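Local atomic coordinates of bsobi restriction endonuclease (Geobacillus stearothermophilus, PDB entry 1DC1), a protein that recognises the double-stranded DNA sequence 5'-CYCGRG-3' as a homodimer and cleaves it after the first cytosine. Residues E8-S13 with N303-T308; D16-Y21 with A283-M288; A26-F31 with G244-G249. All coordinates share one frame; numbering follows the deposited sequence.

Overall arrangement
The three contacts line up along the N-terminal part of the chain, where the arm before helix 21-53 and the start of that helix meet late segments of the nuclease core. Interaction 1 sets 8-13 against edge strand 303-306, interaction 2 sets 16-21 against the start of helix 286-298, and interaction 3 sets helix 21-53 against the start of helix 247-270. They are nested, 3 inside 2 and 2 inside 1. Centres of 1 and 2 lie about 11 Å apart, those of 2 and 3 about 13 Å, and both pairs touch. Interaction 1 sits at the edge of the mixed sheet, while interactions 2 and 3 both reach the bound DNA and the second subunit.

Interaction 1: residues E8-S13 with N303-T308; sequences ENHLKS and NSANLT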
loop_
_atom_site.group_PDB
_atom_site.type_symbol
_atom_site.label_atom_id
_atom_site.label_comp_id
_atom_site.label_asym_id
_atom_site.label_seq_id
_atom_site.Cartn_x
_atom_site.Cartn_y
_atom_site.Cartn_z
ATOM N N GLU D 8 -19.971 -8.443 22.128
ATOM C CA GLU D 8 -20.599 -7.572 23.130
ATOM C C GLU D 8 -19.869 -7.622 24.464
ATOM O O GLU D 8 -20.060 -6.775 25.328
ATOM C CB GLU D 8 -22.033 -7.982 23.339
ATOM C CG GLU D 8 -22.931 -7.480 22.273
ATOM C CD GLU D 8 -24.269 -8.206 22.276
ATOM O OE1 GLU D 8 -24.562 -8.920 23.266
ATOM O OE2 GLU D 8 -25.029 -8.059 21.287
ATOM N N ASN D 9 -19.035 -8.633 24.639
ATOM C CA ASN D 9 -18.285 -8.735 25.868
ATOM C C ASN D 9 -17.263 -7.595 26.006
ATOM O O ASN D 9 -16.961 -7.152 27.112
ATOM C CB ASN D 9 -17.550 -10.067 25.972
ATOM C CG ASN D 9 -16.831 -10.198 27.291
ATOM O OD1 ASN D 9 -17.469 -10.285 28.351
ATOM N ND2 ASN D 9 -15.501 -10.176 27.252
ATOM N N HIS D 10 -16.709 -7.115 24.901
ATOM C CA HIS D 10 -15.735 -6.022 25.005
ATOM C C HIS D 10 -16.095 -4.781 24.191
ATOM O O HIS D 10 -15.377 -3.788 24.269
ATOM C CB HIS D 10 -14.331 -6.489 24.616
ATOM C CG HIS D 10 -14.253 -7.057 23.229
ATOM N ND1 HIS D 10 -14.494 -8.389 22.951
ATOM C CD2 HIS D 10 -13.950 -6.473 22.042
ATOM C CE1 HIS D 10 -14.335 -8.600 21.656
ATOM N NE2 HIS D 10 -14.004 -7.454 21.083
ATOM N N LEU D 11 -17.185 -4.832 23.413
ATOM C CA LEU D 11 -17.657 -3.685 22.610
ATOM C C LEU D 11 -19.043 -3.278 23.004
ATOM O O LEU D 11 -19.971 -4.054 22.845
ATOM C CB LEU D 11 -17.755 -4.009 21.119
ATOM C CG LEU D 11 -16.412 -4.366 20.542
ATOM C CD1 LEU D 11 -16.600 -4.868 19.120
ATOM C CD2 LEU D 11 -15.499 -3.152 20.623
ATOM N N LYS D 12 -19.203 -2.051 23.467
ATOM C CA LYS D 12 -20.529 -1.586 23.830
ATOM C C LYS D 12 -21.033 -0.536 22.839
ATOM O O LYS D 12 -22.235 -0.308 22.714
ATOM C CB LYS D 12 -20.510 -1.025 25.251
ATOM C CG LYS D 12 -19.549 -1.759 26.179
ATOM C CD LYS D 12 -19.826 -3.271 26.281
ATOM C CE LYS D 12 -18.597 -4.019 26.853
ATOM N NZ LYS D 12 -18.959 -5.240 27.632
ATOM N N SER D 13 -20.121 0.101 22.122
ATOM C CA SER D 13 -20.524 1.122 21.155
ATOM C C SER D 13 -19.540 1.110 19.984
ATOM O O SER D 13 -18.432 0.574 20.097
ATOM C CB SER D 13 -20.552 2.517 21.811
ATOM O OG SER D 13 -19.260 2.939 22.267
ATOM N N ASN D 303 -16.915 -11.512 15.115
ATOM C CA ASN D 303 -16.263 -10.787 16.198
ATOM C C ASN D 303 -15.198 -9.849 15.634
ATOM O O ASN D 303 -14.772 -9.971 14.472
ATOM C CB ASN D 303 -15.638 -11.788 17.182
ATOM C CG ASN D 303 -15.614 -11.280 18.597
ATOM O OD1 ASN D 303 -15.691 -10.067 18.865
ATOM N ND2 ASN D 303 -15.484 -12.206 19.525
ATOM N N SER D 304 -14.763 -8.914 16.460
ATOM C CA SER D 304 -13.750 -7.953 16.036
ATOM C C SER D 304 -13.080 -7.370 17.256
ATOM O O SER D 304 -13.656 -7.351 18.341
ATOM C CB SER D 304 -14.391 -6.828 15.240
ATOM O OG SER D 304 -13.443 -5.874 14.796
ATOM N N ALA D 305 -11.842 -6.920 17.095
ATOM C CA ALA D 305 -11.152 -6.300 18.203
ATOM C C ALA D 305 -10.143 -5.269 17.679
ATOM O O ALA D 305 -9.618 -5.415 16.578
ATOM C CB ALA D 305 -10.438 -7.343 19.048
ATOM N N ASN D 306 -9.939 -4.197 18.445
ATOM C CA ASN D 306 -8.932 -3.233 18.095
ATOM C C ASN D 306 -7.670 -3.793 18.794
ATOM O O ASN D 306 -7.625 -3.922 20.040
ATOM C CB ASN D 306 -9.238 -1.860 18.652
ATOM C CG ASN D 306 -8.199 -0.873 18.267
ATOM O OD1 ASN D 306 -7.001 -1.051 18.540
ATOM N ND2 ASN D 306 -8.626 0.175 17.596
ATOM N N LEU D 307 -6.662 -4.138 17.983
ATOM C CA LEU D 307 -5.414 -4.735 18.449
ATOM C C LEU D 307 -4.625 -3.872 19.452
ATOM O O LEU D 307 -3.816 -4.404 20.202
ATOM C CB LEU D 307 -4.538 -5.151 17.233
ATOM C CG LEU D 307 -3.232 -5.966 17.461
ATOM C CD1 LEU D 307 -3.529 -7.411 17.888
ATOM C CD2 LEU D 307 -2.390 -5.981 16.175
ATOM N N THR D 308 -4.851 -2.564 19.500
ATOM C CA THR D 308 -4.111 -1.738 20.467
ATOM C C THR D 308 -4.805 -1.696 21.841
ATOM O O THR D 308 -4.284 -1.090 22.783
ATOM C CB THR D 308 -3.930 -0.281 19.970
ATOM O OG1 THR D 308 -5.181 0.391 20.013
ATOM C CG2 THR D 308 -3.382 -0.265 18.529
#
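H10 reaches across to strand 303-306 and makes the one hydrogen bond between the two segments: its NE2 donates to S304 O at 2.8 Å. The bond is nearly straight, 170° at the hydrogen, and the carbonyl oxygen lies in the plane of the imidazole. NE2 in turn lies in the plane of the S304 carbonyl, so donor and acceptor are well aligned. The beta carbon of H10 points toward the strand, and chi1 of 58° puts CG between the backbone N and the carbonyl carbon. The other ring nitrogen, ND1, is hydrogen-bonded to S315 OG, so the imidazole is gripped at both nitrogens and links the strand to helix 310-321.

Looser contacts flank this bond. N303 OD1 comes within 3.4 Å of H10 CE1, the amide crossing the ring obliquely with the two planes 20° apart; the same oxygen accepts from S304 N at 2.8 Å, which helps to set the rotation of the amide. A305 CB lies 4.1 Å from H10 NE2. L11 brings CD1 to 3.9 Å from S304 O, so this oxygen meets a leucine methyl as well as the histidine N-H. S304 OG turns to another partner, F279 O.

At the end of the strand, N306 OD1 accepts from T308 N at 2.8 Å, an Asx turn, and also takes T308 OG1, which sits above the amide plane.

A305 pairs through its backbone with F279 and G281 of strand 276-281, whereas S304 O receives the histidine. H10 and L11 thus fasten the N-terminal arm to the strand that is outermost, within this chain, on this side of the mixed sheet in a PD-(D/E)XK nuclease core.

Interaction 2: residues D16-Y21 with A283-M288; sequences DLKTTY and AIEHSM. With nucleotides of chain B.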
loop_
_atom_site.group_PDB
_atom_site.type_symbol
_atom_site.label_atom_id
_atom_site.label_comp_id
_atom_site.label_asym_id
_atom_site.label_seq_id
_atom_site.Cartn_x
_atom_site.Cartn_y
_atom_site.Cartn_z
ATOM N N ASP D 16 -16.038 2.159 20.518
ATOM C CA ASP D 16 -15.198 1.357 21.371
ATOM C C ASP D 16 -14.125 0.753 20.422
ATOM O O ASP D 16 -13.010 0.451 20.816
ATOM C CB ASP D 16 -16.024 0.251 22.025
ATOM C CG ASP D 16 -16.744 0.724 23.296
ATOM O OD1 ASP D 16 -16.559 1.883 23.699
ATOM O OD2 ASP D 16 -17.493 -0.059 23.908
ATOM N N LEU D 17 -14.461 0.615 19.150
ATOM C CA LEU D 17 -13.534 0.065 18.163
ATOM C C LEU D 17 -12.441 1.042 17.672
ATOM O O LEU D 17 -11.407 0.635 17.177
ATOM C CB LEU D 17 -14.336 -0.362 16.967
ATOM C CG LEU D 17 -14.716 -1.819 16.718
ATOM C CD1 LEU D 17 -13.886 -2.872 17.543
ATOM C CD2 LEU D 17 -16.210 -1.841 16.932
ATOM N N LYS D 18 -12.699 2.336 17.785
ATOM C CA LYS D 18 -11.786 3.369 17.314
ATOM C C LYS D 18 -10.414 3.437 18.034
ATOM O O LYS D 18 -10.340 3.412 19.267
ATOM C CB LYS D 18 -12.520 4.710 17.468
ATOM C CG LYS D 18 -12.838 5.463 16.245
ATOM C CD LYS D 18 -11.785 6.542 16.061
ATOM C CE LYS D 18 -12.408 7.823 15.596
ATOM N NZ LYS D 18 -11.408 8.542 14.770
ATOM N N THR D 19 -9.325 3.562 17.269
ATOM C CA THR D 19 -7.983 3.684 17.859
ATOM C C THR D 19 -7.887 5.103 18.417
ATOM O O THR D 19 -8.408 6.077 17.797
ATOM C CB THR D 19 -6.869 3.505 16.790
ATOM O OG1 THR D 19 -6.995 2.214 16.194
ATOM C CG2 THR D 19 -5.524 3.627 17.400
ATOM N N THR D 20 -7.233 5.236 19.568
ATOM C CA THR D 20 -7.117 6.551 20.174
ATOM C C THR D 20 -5.897 7.297 19.645
ATOM O O THR D 20 -4.979 6.692 19.060
ATOM C CB THR D 20 -6.968 6.458 21.692
ATOM O OG1 THR D 20 -5.728 5.822 21.982
ATOM C CG2 THR D 20 -8.103 5.653 22.329
ATOM N N TYR D 21 -5.893 8.618 19.859
ATOM C CA TYR D 21 -4.776 9.445 19.457
ATOM C C TYR D 21 -3.463 8.980 20.150
ATOM O O TYR D 21 -2.408 8.864 19.507
ATOM C CB TYR D 21 -5.121 10.890 19.795
ATOM C CG TYR D 21 -4.039 11.799 19.334
ATOM C CD1 TYR D 21 -3.947 12.169 18.002
ATOM C CD2 TYR D 21 -3.025 12.175 20.197
ATOM C CE1 TYR D 21 -2.859 12.888 17.529
ATOM C CE2 TYR D 21 -1.922 12.900 19.734
ATOM C CZ TYR D 21 -1.854 13.244 18.405
ATOM O OH TYR D 21 -0.759 13.938 17.959
ATOM N N ALA D 283 -5.319 0.006 13.555
ATOM C CA ALA D 283 -5.750 1.333 13.086
ATOM C C ALA D 283 -7.211 1.244 12.643
ATOM O O ALA D 283 -7.523 0.733 11.564
ATOM C CB ALA D 283 -4.885 1.774 11.929
ATOM N N ILE D 284 -8.110 1.693 13.494
ATOM C CA ILE D 284 -9.528 1.636 13.200
ATOM C C ILE D 284 -10.106 3.043 13.355
ATOM O O ILE D 284 -10.084 3.633 14.422
ATOM C CB ILE D 284 -10.277 0.587 14.137
ATOM C CG1 ILE D 284 -9.744 -0.826 13.853
ATOM C CG2 ILE D 284 -11.820 0.585 13.859
ATOM C CD1 ILE D 284 -10.415 -1.995 14.639
ATOM N N GLU D 285 -10.592 3.564 12.235
ATOM C CA GLU D 285 -11.179 4.895 12.129
ATOM C C GLU D 285 -12.734 4.884 12.274
ATOM O O GLU D 285 -13.358 3.827 12.208
ATOM C CB GLU D 285 -10.692 5.496 10.782
ATOM C CG GLU D 285 -9.157 5.743 10.820
ATOM C CD GLU D 285 -8.824 6.819 11.849
ATOM O OE1 GLU D 285 -9.107 7.978 11.542
ATOM O OE2 GLU D 285 -8.345 6.527 12.955
ATOM N N HIS D 286 -13.360 6.039 12.468
ATOM C CA HIS D 286 -14.793 6.051 12.678
ATOM C C HIS D 286 -15.696 5.409 11.607
ATOM O O HIS D 286 -16.549 4.564 11.920
ATOM C CB HIS D 286 -15.280 7.458 12.911
ATOM C CG HIS D 286 -16.735 7.480 13.148
ATOM N ND1 HIS D 286 -17.298 6.852 14.238
ATOM C CD2 HIS D 286 -17.761 7.838 12.350
ATOM C CE1 HIS D 286 -18.609 6.820 14.103
ATOM N NE2 HIS D 286 -18.920 7.410 12.965
ATOM N N SER D 287 -15.516 5.787 10.342
ATOM C CA SER D 287 -16.345 5.236 9.257
ATOM C C SER D 287 -16.286 3.728 9.184
ATOM O O SER D 287 -17.354 3.046 9.174
ATOM C CB SER D 287 -15.918 5.756 7.914
ATOM O OG SER D 287 -16.738 5.199 6.923
ATOM N N MET D 288 -15.061 3.192 9.095
ATOM C CA MET D 288 -14.899 1.732 9.081
ATOM C C MET D 288 -15.437 1.058 10.391
ATOM O O MET D 288 -15.968 -0.061 10.350
ATOM C CB MET D 288 -13.436 1.368 8.820
ATOM C CG MET D 288 -12.431 1.824 9.867
ATOM S SD MET D 288 -10.796 1.250 9.412
ATOM C CE MET D 288 -10.719 -0.414 10.026
ATOM P P DA B 4 -13.358 8.044 6.079
ATOM O OP1 DA B 4 -14.759 7.708 5.738
ATOM O OP2 DA B 4 -12.677 7.374 7.231
ATOM O "O5'" DA B 4 -12.467 7.825 4.767
ATOM C "C5'" DA B 4 -12.631 8.700 3.626
ATOM C "C4'" DA B 4 -11.455 8.593 2.686
ATOM O "O4'" DA B 4 -10.336 9.425 3.076
ATOM C "C3'" DA B 4 -10.926 7.181 2.522
ATOM O "O3'" DA B 4 -10.691 6.847 1.161
ATOM C "C2'" DA B 4 -9.538 7.272 3.129
ATOM C "C1'" DA B 4 -9.177 8.709 2.801
ATOM N N9 DA B 4 -8.084 9.282 3.573
ATOM C C8 DA B 4 -7.792 9.106 4.876
ATOM N N7 DA B 4 -6.654 9.640 5.235
ATOM C C5 DA B 4 -6.185 10.229 4.078
ATOM C C6 DA B 4 -5.001 10.914 3.784
ATOM N N6 DA B 4 -4.028 11.083 4.673
ATOM N N1 DA B 4 -4.845 11.401 2.532
ATOM C C2 DA B 4 -5.791 11.176 1.650
ATOM N N3 DA B 4 -6.937 10.518 1.796
ATOM C C4 DA B 4 -7.074 10.065 3.059
HETATM O O HOH W 1 -11.917 8.489 11.770
#
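L17, K18 and T19 pack against I284 and the residues just after it, where the beta-alpha-beta unit of strand 276-281, helix 286-298 and parallel strand 303-306 turns from its first strand into its helix. L17 comes first. Its carbonyl O rests against the branch of I284, 3.2 Å from CB, and is also hydrogen-bonded to N306 ND2; its own CB meets I284 CG2.

K18 follows, with CA 3.4 Å from I284 O in a CA-H...O contact. Its chain, bent at chi2 and chi3, runs past the backbone N of H286 and crosses the H286 side chain at about a right angle, CE lying 3.9 Å from H286 CB. The ammonium NZ stops 4.0 Å from E285 OE1, beyond salt-bridge distance, and a water joins the two: it accepts from K18 NZ at 3.0 Å and donates to E285 OE1 at 2.9 Å. The N-H of H286, the first residue after the N-cap position held by E285, has the same water as its acceptor. E285 OE2 bonds Y24 OH, and H286 ND1 bonds D15 OD1. One residue further on, S287 borders the phosphate of DA4 of chain B.

T19 closes the contact with two bonds to I284. T19 N donates to I284 O at 2.9 Å. With OG1 beside its own backbone N (chi1 -60°), T19 OG1 accepts from I284 N at 3.0 Å; that hydroxyl is hydrogen-bonded to A282 O and N306 ND2 as well.

Interaction 3: residues A26-F31 with G244-G249; sequences AGFIAF and GIDPAG. With nucleotides of chain A; nucleotides of chain B.
F28 of helix 21-53 and I245 of the loop before helix 247-270 meet in a CH-pi contact: I245 CD1 stands over one face of the phenyl ring, 3.7 Å from its centroid and 19° off the ring normal. CG1 of I245 carries that methyl to the ring, while CG2 is the branch that meets G27, 3.7 Å from G27 CA. A beta carbon on G27 would collide with CG2, so the bare backbone lets the loop come close.

The rim of the F28 ring is met by two further residues. P247 CD approaches CE2 tip to tip at 3.7 Å, and D246 OD1 lies in the ring plane near CZ. F85 of the second subunit stacks on the same phenyl. An alanine at F28 would probably open a gap beside I245 CD1 and P247 CD and leave that neighbouring ring without its stacking mate. F31, one turn on, lays a ring face against the DNA, its CZ 3.6 Å from C5' of DG8 of chain A.

Two hydrogen bonds hold the phosphate of that nucleotide. I245 N donates to OP1 of DG8 at 2.9 Å, and D246 N to OP2 of DG8 at 3.2 Å. The D246 carboxylate is shared differently: OD1 weakly caps A248 N, while OD2 forms a salt bridge with K81 of the second subunit.

Apolar groups thus join helix to loop, leaving consecutive N-H groups to hold one phosphate, and A248 O accepts from N4 of DC5 of chain B at 2.7 Å, consistent with direct readout at this base.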
loop_
_atom_site.group_PDB
_atom_site.type_symbol
_atom_site.label_atom_id
_atom_site.label_comp_id
_atom_site.label_asym_id
_atom_site.label_seq_id
_atom_site.Cartn_x
_atom_site.Cartn_y
_atom_site.Cartn_z
ATOM N N ALA D 26 1.891 6.381 20.057
ATOM C CA ALA D 26 2.735 5.294 20.571
ATOM C C ALA D 26 3.199 4.366 19.439
ATOM O O ALA D 26 4.356 3.981 19.411
ATOM C CB ALA D 26 1.967 4.493 21.622
ATOM N N GLY D 27 2.293 4.012 18.520
ATOM C CA GLY D 27 2.616 3.123 17.397
ATOM C C GLY D 27 3.644 3.725 16.462
ATOM O O GLY D 27 4.617 3.079 16.056
ATOM N N PHE D 28 3.450 4.996 16.121
ATOM C CA PHE D 28 4.402 5.664 15.257
ATOM C C PHE D 28 5.780 5.710 15.928
ATOM O O PHE D 28 6.766 5.479 15.267
ATOM C CB PHE D 28 3.908 7.079 14.876
ATOM C CG PHE D 28 2.974 7.106 13.633
ATOM C CD1 PHE D 28 3.454 6.765 12.348
ATOM C CD2 PHE D 28 1.625 7.441 13.757
ATOM C CE1 PHE D 28 2.614 6.756 11.229
ATOM C CE2 PHE D 28 0.756 7.436 12.628
ATOM C CZ PHE D 28 1.251 7.094 11.375
ATOM N N ILE D 29 5.848 5.986 17.233
ATOM C CA ILE D 29 7.132 6.003 17.940
ATOM C C ILE D 29 7.844 4.619 17.942
ATOM O O ILE D 29 9.052 4.521 17.688
ATOM C CB ILE D 29 6.887 6.547 19.354
ATOM C CG1 ILE D 29 6.595 8.044 19.245
ATOM C CG2 ILE D 29 8.072 6.285 20.259
ATOM C CD1 ILE D 29 6.081 8.662 20.539
ATOM N N ALA D 30 7.085 3.554 18.206
ATOM C CA ALA D 30 7.623 2.195 18.202
ATOM C C ALA D 30 8.073 1.803 16.797
ATOM O O ALA D 30 9.066 1.120 16.646
ATOM C CB ALA D 30 6.572 1.206 18.714
ATOM N N PHE D 31 7.336 2.234 15.765
ATOM C CA PHE D 31 7.714 1.938 14.373
ATOM C C PHE D 31 9.085 2.571 14.046
ATOM O O PHE D 31 9.966 1.909 13.441
ATOM C CB PHE D 31 6.633 2.469 13.403
ATOM C CG PHE D 31 6.758 1.941 11.965
ATOM C CD1 PHE D 31 6.189 0.738 11.587
ATOM C CD2 PHE D 31 7.467 2.647 11.007
ATOM C CE1 PHE D 31 6.325 0.235 10.249
ATOM C CE2 PHE D 31 7.609 2.148 9.656
ATOM C CZ PHE D 31 7.026 0.935 9.296
ATOM N N GLY D 244 -1.143 -2.589 11.030
ATOM C CA GLY D 244 -0.698 -1.252 10.709
ATOM C C GLY D 244 -1.145 -0.233 11.747
ATOM O O GLY D 244 -2.235 -0.324 12.329
ATOM N N ILE D 245 -0.311 0.767 11.985
ATOM C CA ILE D 245 -0.639 1.834 12.953
ATOM C C ILE D 245 -0.986 3.139 12.290
ATOM O O ILE D 245 -1.267 4.090 12.973
ATOM C CB ILE D 245 0.548 2.167 13.944
ATOM C CG1 ILE D 245 1.913 2.133 13.253
ATOM C CG2 ILE D 245 0.529 1.144 15.070
ATOM C CD1 ILE D 245 2.394 3.389 12.661
ATOM N N ASP D 246 -0.953 3.191 10.960
ATOM C CA ASP D 246 -1.185 4.450 10.274
ATOM C C ASP D 246 -2.676 4.681 10.055
ATOM O O ASP D 246 -3.332 3.892 9.385
ATOM C CB ASP D 246 -0.400 4.432 8.944
ATOM C CG ASP D 246 -0.708 5.625 8.054
ATOM O OD1 ASP D 246 -1.091 6.701 8.588
ATOM O OD2 ASP D 246 -0.559 5.484 6.815
ATOM N N PRO D 247 -3.241 5.756 10.652
ATOM C CA PRO D 247 -4.663 5.965 10.427
ATOM C C PRO D 247 -5.000 6.170 8.929
ATOM O O PRO D 247 -6.095 5.836 8.505
ATOM C CB PRO D 247 -4.989 7.200 11.265
ATOM C CG PRO D 247 -3.743 7.832 11.555
ATOM C CD PRO D 247 -2.662 6.792 11.518
ATOM N N ALA D 248 -4.059 6.714 8.129
ATOM C CA ALA D 248 -4.273 6.983 6.695
ATOM C C ALA D 248 -4.413 5.691 5.884
ATOM O O ALA D 248 -4.879 5.724 4.751
ATOM C CB ALA D 248 -3.125 7.844 6.121
ATOM N N GLY D 249 -3.998 4.565 6.496
ATOM C CA GLY D 249 -4.083 3.242 5.884
ATOM C C GLY D 249 -5.230 2.416 6.469
ATOM O O GLY D 249 -5.547 1.315 5.970
ATOM P P DG A 8 1.437 0.879 8.882
ATOM O OP1 DG A 8 1.945 0.583 10.212
ATOM O OP2 DG A 8 0.011 1.178 8.692
ATOM O "O5'" DG A 8 2.312 2.122 8.392
ATOM C "C5'" DG A 8 3.764 2.015 8.215
ATOM C "C4'" DG A 8 4.200 2.869 7.045
ATOM O "O4'" DG A 8 3.593 2.330 5.846
ATOM C "C3'" DG A 8 3.740 4.334 7.148
ATOM O "O3'" DG A 8 4.666 5.193 6.456
ATOM C "C2'" DG A 8 2.460 4.332 6.326
ATOM C "C1'" DG A 8 2.806 3.322 5.213
ATOM N N9 DG A 8 1.655 2.684 4.568
ATOM C C8 DG A 8 0.530 2.197 5.204
ATOM N N7 DG A 8 -0.374 1.743 4.375
ATOM C C5 DG A 8 0.188 1.916 3.111
ATOM C C6 DG A 8 -0.347 1.636 1.793
ATOM O O6 DG A 8 -1.441 1.170 1.499
ATOM N N1 DG A 8 0.544 1.984 0.780
ATOM C C2 DG A 8 1.791 2.544 0.985
ATOM N N2 DG A 8 2.530 2.798 -0.101
ATOM N N3 DG A 8 2.291 2.832 2.196
ATOM C C4 DG A 8 1.447 2.489 3.207
ATOM P P DC B 5 -11.867 6.850 0.060
ATOM O OP1 DC B 5 -12.940 7.849 0.345
ATOM O OP2 DC B 5 -12.249 5.446 -0.263
ATOM O "O5'" DC B 5 -11.042 7.427 -1.166
ATOM C "C5'" DC B 5 -9.903 6.728 -1.665
ATOM C "C4'" DC B 5 -8.923 7.714 -2.263
ATOM O "O4'" DC B 5 -8.332 8.499 -1.219
ATOM C "C3'" DC B 5 -7.733 7.059 -2.958
ATOM O "O3'" DC B 5 -8.064 6.761 -4.305
ATOM C "C2'" DC B 5 -6.662 8.120 -2.868
ATOM C "C1'" DC B 5 -6.952 8.723 -1.514
ATOM N N1 DC B 5 -6.130 8.168 -0.413
ATOM C C2 DC B 5 -4.803 8.616 -0.310
ATOM O O2 DC B 5 -4.361 9.391 -1.198
ATOM N N3 DC B 5 -4.029 8.179 0.724
ATOM C C4 DC B 5 -4.518 7.303 1.605
ATOM N N4 DC B 5 -3.699 6.887 2.587
ATOM C C5 DC B 5 -5.863 6.807 1.516
ATOM C C6 DC B 5 -6.625 7.263 0.498
ATOM P P DC A 7 -0.207 -5.681 8.028
ATOM O OP1 DC A 7 -0.224 -5.692 9.501
ATOM O OP2 DC A 7 -1.488 -5.803 7.271
ATOM O "O5'" DC A 7 0.476 -4.342 7.531
ATOM C "C5'" DC A 7 1.764 -3.921 8.033
ATOM C "C4'" DC A 7 2.168 -2.611 7.392
ATOM O "O4'" DC A 7 2.314 -2.733 5.943
ATOM C "C3'" DC A 7 1.205 -1.442 7.646
ATOM O "O3'" DC A 7 1.956 -0.272 7.882
ATOM C "C2'" DC A 7 0.536 -1.243 6.304
ATOM C "C1'" DC A 7 1.601 -1.676 5.312
ATOM N N1 DC A 7 1.015 -2.161 4.048
ATOM C C2 DC A 7 1.463 -1.597 2.821
ATOM O O2 DC A 7 2.491 -0.875 2.816
ATOM N N3 DC A 7 0.783 -1.877 1.672
ATOM C C4 DC A 7 -0.245 -2.740 1.703
ATOM N N4 DC A 7 -0.904 -2.975 0.563
ATOM C C5 DC A 7 -0.647 -3.406 2.921
ATOM C C6 DC A 7 0.001 -3.090 4.048
#